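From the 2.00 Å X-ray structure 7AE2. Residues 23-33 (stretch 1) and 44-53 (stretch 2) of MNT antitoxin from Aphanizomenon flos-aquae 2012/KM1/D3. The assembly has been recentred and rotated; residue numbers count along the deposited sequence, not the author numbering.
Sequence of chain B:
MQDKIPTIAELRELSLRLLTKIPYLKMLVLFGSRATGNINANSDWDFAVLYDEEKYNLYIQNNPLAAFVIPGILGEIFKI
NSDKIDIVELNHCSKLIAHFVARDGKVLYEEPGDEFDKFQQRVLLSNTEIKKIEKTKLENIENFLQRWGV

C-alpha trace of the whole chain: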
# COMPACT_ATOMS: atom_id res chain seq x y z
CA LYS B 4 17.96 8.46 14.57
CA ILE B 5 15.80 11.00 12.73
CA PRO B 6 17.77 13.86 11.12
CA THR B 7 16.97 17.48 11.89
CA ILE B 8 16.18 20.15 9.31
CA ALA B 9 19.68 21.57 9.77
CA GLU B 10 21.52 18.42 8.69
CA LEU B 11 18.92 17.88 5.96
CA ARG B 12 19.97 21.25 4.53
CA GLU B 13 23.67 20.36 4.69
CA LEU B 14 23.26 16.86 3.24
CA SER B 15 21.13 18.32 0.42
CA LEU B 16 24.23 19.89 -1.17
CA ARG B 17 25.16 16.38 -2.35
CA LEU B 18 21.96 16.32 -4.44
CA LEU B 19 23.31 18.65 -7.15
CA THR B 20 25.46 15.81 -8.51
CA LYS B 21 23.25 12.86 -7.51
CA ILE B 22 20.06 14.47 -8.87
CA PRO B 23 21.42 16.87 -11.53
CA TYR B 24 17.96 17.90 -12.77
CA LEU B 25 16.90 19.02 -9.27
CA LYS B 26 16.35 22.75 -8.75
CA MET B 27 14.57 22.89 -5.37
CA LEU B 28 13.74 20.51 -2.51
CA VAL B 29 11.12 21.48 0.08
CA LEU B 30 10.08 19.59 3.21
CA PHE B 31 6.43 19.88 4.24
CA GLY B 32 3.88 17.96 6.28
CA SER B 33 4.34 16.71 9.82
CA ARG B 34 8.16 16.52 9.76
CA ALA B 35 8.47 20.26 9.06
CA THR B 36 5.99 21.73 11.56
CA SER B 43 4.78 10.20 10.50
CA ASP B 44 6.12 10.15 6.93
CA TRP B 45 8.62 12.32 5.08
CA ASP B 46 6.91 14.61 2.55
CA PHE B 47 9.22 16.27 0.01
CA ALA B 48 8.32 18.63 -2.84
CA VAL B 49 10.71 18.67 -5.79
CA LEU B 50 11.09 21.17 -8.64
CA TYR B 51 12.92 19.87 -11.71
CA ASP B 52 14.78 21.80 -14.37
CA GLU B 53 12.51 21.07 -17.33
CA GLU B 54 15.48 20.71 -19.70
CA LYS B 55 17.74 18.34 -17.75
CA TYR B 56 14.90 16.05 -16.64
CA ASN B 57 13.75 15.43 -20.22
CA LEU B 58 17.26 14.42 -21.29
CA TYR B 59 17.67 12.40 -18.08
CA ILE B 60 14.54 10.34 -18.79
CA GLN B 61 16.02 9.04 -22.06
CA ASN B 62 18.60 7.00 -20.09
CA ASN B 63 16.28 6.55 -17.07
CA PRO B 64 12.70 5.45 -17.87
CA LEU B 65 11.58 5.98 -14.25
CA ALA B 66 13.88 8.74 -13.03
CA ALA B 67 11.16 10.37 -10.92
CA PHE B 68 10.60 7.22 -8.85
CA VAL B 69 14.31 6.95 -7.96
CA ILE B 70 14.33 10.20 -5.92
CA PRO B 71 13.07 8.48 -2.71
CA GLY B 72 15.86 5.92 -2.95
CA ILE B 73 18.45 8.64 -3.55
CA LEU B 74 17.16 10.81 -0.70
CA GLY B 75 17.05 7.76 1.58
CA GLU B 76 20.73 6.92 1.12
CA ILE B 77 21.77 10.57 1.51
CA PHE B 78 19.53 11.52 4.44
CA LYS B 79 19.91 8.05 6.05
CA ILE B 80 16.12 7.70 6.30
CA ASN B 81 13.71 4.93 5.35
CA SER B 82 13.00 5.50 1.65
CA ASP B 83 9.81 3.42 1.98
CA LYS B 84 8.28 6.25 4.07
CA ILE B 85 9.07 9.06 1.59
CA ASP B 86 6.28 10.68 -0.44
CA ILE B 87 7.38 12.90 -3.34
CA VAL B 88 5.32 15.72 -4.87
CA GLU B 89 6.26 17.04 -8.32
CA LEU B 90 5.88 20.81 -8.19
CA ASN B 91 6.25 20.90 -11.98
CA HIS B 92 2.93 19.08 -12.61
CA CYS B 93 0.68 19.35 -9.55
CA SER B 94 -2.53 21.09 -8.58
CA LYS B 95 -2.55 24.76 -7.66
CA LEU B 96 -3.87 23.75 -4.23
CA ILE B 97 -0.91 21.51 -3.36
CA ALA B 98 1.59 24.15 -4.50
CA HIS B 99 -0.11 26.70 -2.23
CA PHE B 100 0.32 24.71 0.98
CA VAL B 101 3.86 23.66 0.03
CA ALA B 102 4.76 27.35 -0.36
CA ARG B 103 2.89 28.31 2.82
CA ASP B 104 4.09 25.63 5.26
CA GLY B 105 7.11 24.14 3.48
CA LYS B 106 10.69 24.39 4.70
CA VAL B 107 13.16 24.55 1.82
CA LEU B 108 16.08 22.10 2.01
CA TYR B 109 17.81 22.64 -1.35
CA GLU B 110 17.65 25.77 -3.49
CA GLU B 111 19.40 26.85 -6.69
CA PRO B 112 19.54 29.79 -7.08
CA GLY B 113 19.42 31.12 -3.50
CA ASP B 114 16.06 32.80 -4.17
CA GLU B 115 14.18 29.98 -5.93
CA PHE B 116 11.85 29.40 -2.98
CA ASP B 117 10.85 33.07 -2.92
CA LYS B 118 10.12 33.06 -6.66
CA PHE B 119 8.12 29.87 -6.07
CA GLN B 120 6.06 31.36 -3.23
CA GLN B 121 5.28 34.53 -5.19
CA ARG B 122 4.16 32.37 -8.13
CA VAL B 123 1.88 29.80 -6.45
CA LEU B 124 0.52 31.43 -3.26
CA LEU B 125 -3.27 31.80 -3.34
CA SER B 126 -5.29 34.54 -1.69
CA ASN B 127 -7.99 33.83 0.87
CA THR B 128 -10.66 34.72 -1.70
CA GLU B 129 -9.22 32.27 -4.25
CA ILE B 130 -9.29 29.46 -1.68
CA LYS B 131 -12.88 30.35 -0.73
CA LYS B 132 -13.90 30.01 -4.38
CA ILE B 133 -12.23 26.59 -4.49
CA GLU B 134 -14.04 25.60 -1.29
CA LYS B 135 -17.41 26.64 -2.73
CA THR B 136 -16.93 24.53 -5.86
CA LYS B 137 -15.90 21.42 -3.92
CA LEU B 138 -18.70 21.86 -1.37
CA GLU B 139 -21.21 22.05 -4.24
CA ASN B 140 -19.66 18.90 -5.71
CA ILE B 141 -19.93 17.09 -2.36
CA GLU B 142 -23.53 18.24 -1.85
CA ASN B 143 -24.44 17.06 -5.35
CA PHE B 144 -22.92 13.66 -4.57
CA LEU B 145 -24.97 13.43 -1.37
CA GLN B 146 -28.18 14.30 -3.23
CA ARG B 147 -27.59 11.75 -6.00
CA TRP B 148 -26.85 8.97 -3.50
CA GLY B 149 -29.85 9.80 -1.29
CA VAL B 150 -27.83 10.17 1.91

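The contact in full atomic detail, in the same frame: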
# COMPACT_ATOMS: atom_id res chain seq x y z
N PRO B 23 20.98 15.65 -10.83
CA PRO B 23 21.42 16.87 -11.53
C PRO B 23 20.27 17.73 -12.03
O PRO B 23 20.44 18.94 -12.19
CB PRO B 23 22.27 16.33 -12.69
CG PRO B 23 21.73 14.95 -12.93
CD PRO B 23 21.33 14.43 -11.58
N TYR B 24 19.10 17.14 -12.29
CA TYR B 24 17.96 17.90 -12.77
C TYR B 24 17.17 18.57 -11.64
O TYR B 24 16.15 19.21 -11.92
CB TYR B 24 17.03 17.00 -13.58
CG TYR B 24 16.56 15.76 -12.84
CD1 TYR B 24 15.41 15.78 -12.07
CD2 TYR B 24 17.28 14.58 -12.91
CE1 TYR B 24 14.98 14.65 -11.39
CE2 TYR B 24 16.86 13.44 -12.24
CZ TYR B 24 15.71 13.49 -11.48
OH TYR B 24 15.29 12.36 -10.81
N LEU B 25 17.62 18.44 -10.39
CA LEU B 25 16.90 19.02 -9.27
C LEU B 25 17.23 20.50 -9.14
O LEU B 25 18.40 20.90 -9.20
CB LEU B 25 17.26 18.29 -7.97
CG LEU B 25 16.47 18.70 -6.73
CD1 LEU B 25 15.01 18.30 -6.87
CD2 LEU B 25 17.09 18.10 -5.48
N LYS B 26 16.19 21.32 -8.95
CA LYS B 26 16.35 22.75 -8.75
C LYS B 26 15.92 23.22 -7.37
O LYS B 26 16.41 24.26 -6.91
CB LYS B 26 15.56 23.54 -9.81
N MET B 27 15.03 22.50 -6.70
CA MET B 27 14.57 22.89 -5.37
C MET B 27 14.00 21.67 -4.66
O MET B 27 13.35 20.83 -5.28
CB MET B 27 13.51 24.00 -5.45
CG MET B 27 13.11 24.58 -4.10
SD MET B 27 11.91 25.91 -4.24
CE MET B 27 10.52 25.04 -4.96
N LEU B 28 14.27 21.57 -3.36
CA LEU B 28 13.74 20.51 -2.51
C LEU B 28 13.14 21.15 -1.28
O LEU B 28 13.83 21.89 -0.56
CB LEU B 28 14.83 19.51 -2.12
CG LEU B 28 14.41 18.41 -1.14
CD1 LEU B 28 13.43 17.45 -1.81
CD2 LEU B 28 15.62 17.67 -0.60
N VAL B 29 11.86 20.88 -1.03
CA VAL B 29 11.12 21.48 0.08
C VAL B 29 10.53 20.37 0.94
O VAL B 29 9.93 19.42 0.42
CB VAL B 29 10.02 22.43 -0.42
CG1 VAL B 29 9.31 23.08 0.76
CG2 VAL B 29 10.59 23.48 -1.36
N LEU B 30 10.69 20.49 2.26
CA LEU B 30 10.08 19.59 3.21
C LEU B 30 8.79 20.21 3.74
O LEU B 30 8.78 21.38 4.15
CB LEU B 30 11.03 19.28 4.37
CG LEU B 30 10.45 18.40 5.49
CD1 LEU B 30 10.37 16.94 5.07
CD2 LEU B 30 11.26 18.55 6.77
N PHE B 31 7.71 19.43 3.72
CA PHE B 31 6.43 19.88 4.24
C PHE B 31 5.77 18.72 4.97
O PHE B 31 6.32 17.61 5.04
CB PHE B 31 5.53 20.41 3.12
CG PHE B 31 5.15 19.38 2.09
CD1 PHE B 31 5.99 19.09 1.03
CD2 PHE B 31 3.94 18.71 2.18
CE1 PHE B 31 5.64 18.14 0.08
CE2 PHE B 31 3.58 17.76 1.24
CZ PHE B 31 4.43 17.48 0.19
N GLY B 32 4.60 18.98 5.53
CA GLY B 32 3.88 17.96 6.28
C GLY B 32 4.21 17.97 7.76
O GLY B 32 4.51 19.02 8.33
N SER B 33 4.16 16.80 8.38
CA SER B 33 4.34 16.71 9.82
C SER B 33 5.80 16.95 10.22
O SER B 33 6.08 17.61 11.23
CB SER B 33 3.87 15.34 10.32
N ASP B 44 5.37 10.39 8.15
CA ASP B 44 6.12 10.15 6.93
C ASP B 44 6.85 11.41 6.50
O ASP B 44 6.56 12.52 6.96
CB ASP B 44 5.19 9.66 5.81
CG ASP B 44 4.15 10.69 5.42
OD1 ASP B 44 3.81 11.55 6.26
OD2 ASP B 44 3.66 10.63 4.27
N TRP B 45 7.82 11.23 5.61
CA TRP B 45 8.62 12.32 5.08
C TRP B 45 8.03 12.79 3.76
O TRP B 45 7.99 12.02 2.79
CB TRP B 45 10.08 11.89 4.90
CG TRP B 45 10.75 11.50 6.18
CD1 TRP B 45 10.72 10.28 6.78
CD2 TRP B 45 11.56 12.34 7.02
NE1 TRP B 45 11.46 10.30 7.94
CE2 TRP B 45 11.98 11.55 8.11
CE3 TRP B 45 11.96 13.68 6.95
CZ2 TRP B 45 12.79 12.06 9.12
CZ3 TRP B 45 12.76 14.18 7.95
CH2 TRP B 45 13.17 13.37 9.03
N ASP B 46 7.56 14.03 3.73
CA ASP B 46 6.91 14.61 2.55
C ASP B 46 7.86 15.64 1.94
O ASP B 46 8.16 16.66 2.57
CB ASP B 46 5.57 15.24 2.92
CG ASP B 46 4.57 14.21 3.43
OD1 ASP B 46 4.45 13.13 2.82
OD2 ASP B 46 3.89 14.50 4.45
N PHE B 47 8.32 15.37 0.72
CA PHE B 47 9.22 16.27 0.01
C PHE B 47 8.55 16.76 -1.27
O PHE B 47 7.85 16.00 -1.95
CB PHE B 47 10.54 15.58 -0.35
CG PHE B 47 11.34 15.13 0.85
CD1 PHE B 47 12.07 16.04 1.59
CD2 PHE B 47 11.36 13.79 1.22
CE1 PHE B 47 12.81 15.62 2.68
CE2 PHE B 47 12.09 13.37 2.31
CZ PHE B 47 12.82 14.29 3.05
N ALA B 48 8.77 18.03 -1.59
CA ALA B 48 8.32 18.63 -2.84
C ALA B 48 9.54 18.98 -3.68
O ALA B 48 10.45 19.67 -3.20
CB ALA B 48 7.47 19.87 -2.59
N VAL B 49 9.56 18.50 -4.92
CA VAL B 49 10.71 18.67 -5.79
C VAL B 49 10.31 19.53 -6.98
O VAL B 49 9.17 19.49 -7.46
CB VAL B 49 11.28 17.32 -6.27
CG1 VAL B 49 11.93 16.58 -5.11
CG2 VAL B 49 10.18 16.48 -6.90
N LEU B 50 11.27 20.32 -7.46
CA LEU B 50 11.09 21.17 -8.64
C LEU B 50 12.23 20.86 -9.60
O LEU B 50 13.39 21.16 -9.29
CB LEU B 50 11.06 22.65 -8.27
CG LEU B 50 10.87 23.64 -9.42
CD1 LEU B 50 9.57 23.35 -10.16
CD2 LEU B 50 10.89 25.07 -8.91
N TYR B 51 11.91 20.27 -10.74
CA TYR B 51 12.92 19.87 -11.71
C TYR B 51 13.22 21.01 -12.68
O TYR B 51 12.36 21.83 -12.99
CB TYR B 51 12.46 18.65 -12.51
CG TYR B 51 12.02 17.47 -11.69
CD1 TYR B 51 12.61 17.19 -10.46
CD2 TYR B 51 11.01 16.63 -12.14
CE1 TYR B 51 12.21 16.10 -9.71
CE2 TYR B 51 10.60 15.54 -11.40
CZ TYR B 51 11.20 15.28 -10.18
OH TYR B 51 10.79 14.20 -9.44
N ASP B 52 14.46 21.03 -13.17
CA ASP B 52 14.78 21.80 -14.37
C ASP B 52 14.18 21.07 -15.57
O ASP B 52 14.54 19.91 -15.83
CB ASP B 52 16.29 21.96 -14.51
CG ASP B 52 16.67 22.87 -15.67
OD1 ASP B 52 16.35 22.55 -16.83
OD2 ASP B 52 17.31 23.92 -15.41
N GLU B 53 13.27 21.74 -16.28
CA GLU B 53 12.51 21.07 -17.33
C GLU B 53 13.41 20.53 -18.44
O GLU B 53 13.06 19.55 -19.09
CB GLU B 53 11.47 22.03 -17.91
O HOH W 1 6.46 14.99 6.35
O HOH W 2 1.75 15.39 6.48

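The two stretches pair as antiparallel strands: the N-to-C directions of 25-31 and 45-51 lie 154° apart, and their axes approach to 4.6 Å. The ladder is clearest in the middle, where Val29 and Ala48 exchange two backbone hydrogen bonds, Val29 N to Ala48 O at 2.9 Å and Ala48 N to Val29 O at 2.7 Å, with N-H...O angles of 156° and 168°. Toward the other end of the ladder the register slips by one residue between Leu25 and Met27, a beta bulge. Leu50 O marks the spot, because it accepts from two successive amides: Lys26 N at 2.8 Å and, weakly, Met27 N at 3.3 Å and 134°. Leu50 N returns a bond to Met27 O (3.1 Å), and beyond the bulge Asp52 N donates to Tyr24 O (2.8 Å, 164°). CA-H...O contacts fill in between these bonds, such as Phe47 CA to Val29 O at 3.3 Å.

Where the strands begin to part, Phe31 N still donates to Asp46 O (3.0 Å, 174°), but Phe31 O and Asp46 O, 3.2 Å apart, are both acceptors and cannot bond to each other. A water enters here: water 1 accepts from Asp46 N at 3.0 Å and lies 2.9 Å from Phe31 O, to which it can donate, so it joins the two backbones where a direct bond is absent.

Side chains alternate across the sheet. On one face Leu28, Leu30, Phe47 and Val49 form an apolar cluster; Leu28 CD1 lies 3.7 Å from both Phe47 CB and Val49 CG1, while Leu30 CD1 reaches Phe47 CE1 at 3.7 Å and meets the edge of the Trp45 ring at CE3, 4.1 Å away. The other face carries Met27, Val29, Phe31, Asp46, Ala48 and Leu50. There Asp46 CB sits over the Phe31 ring, 3.7 Å from its centroid and 16° off the normal, a CH-pi contact, whereas Ala48 N approaches the ring edge, 3.5 Å from Phe31 CE1.

Near the bulge, Tyr24 turns its ring edge to the face of Tyr51, with centroids 5.0 Å apart and planes at 81°. Both hydroxyls are hydrogen-bonded elsewhere in the structure.

Gly32 suits its position on two counts. At phi/psi 91/-148 a CB would jam against the preceding carbonyl O, and an ideal CB would fall 2.4 Å from Asp46 OD2, a clash.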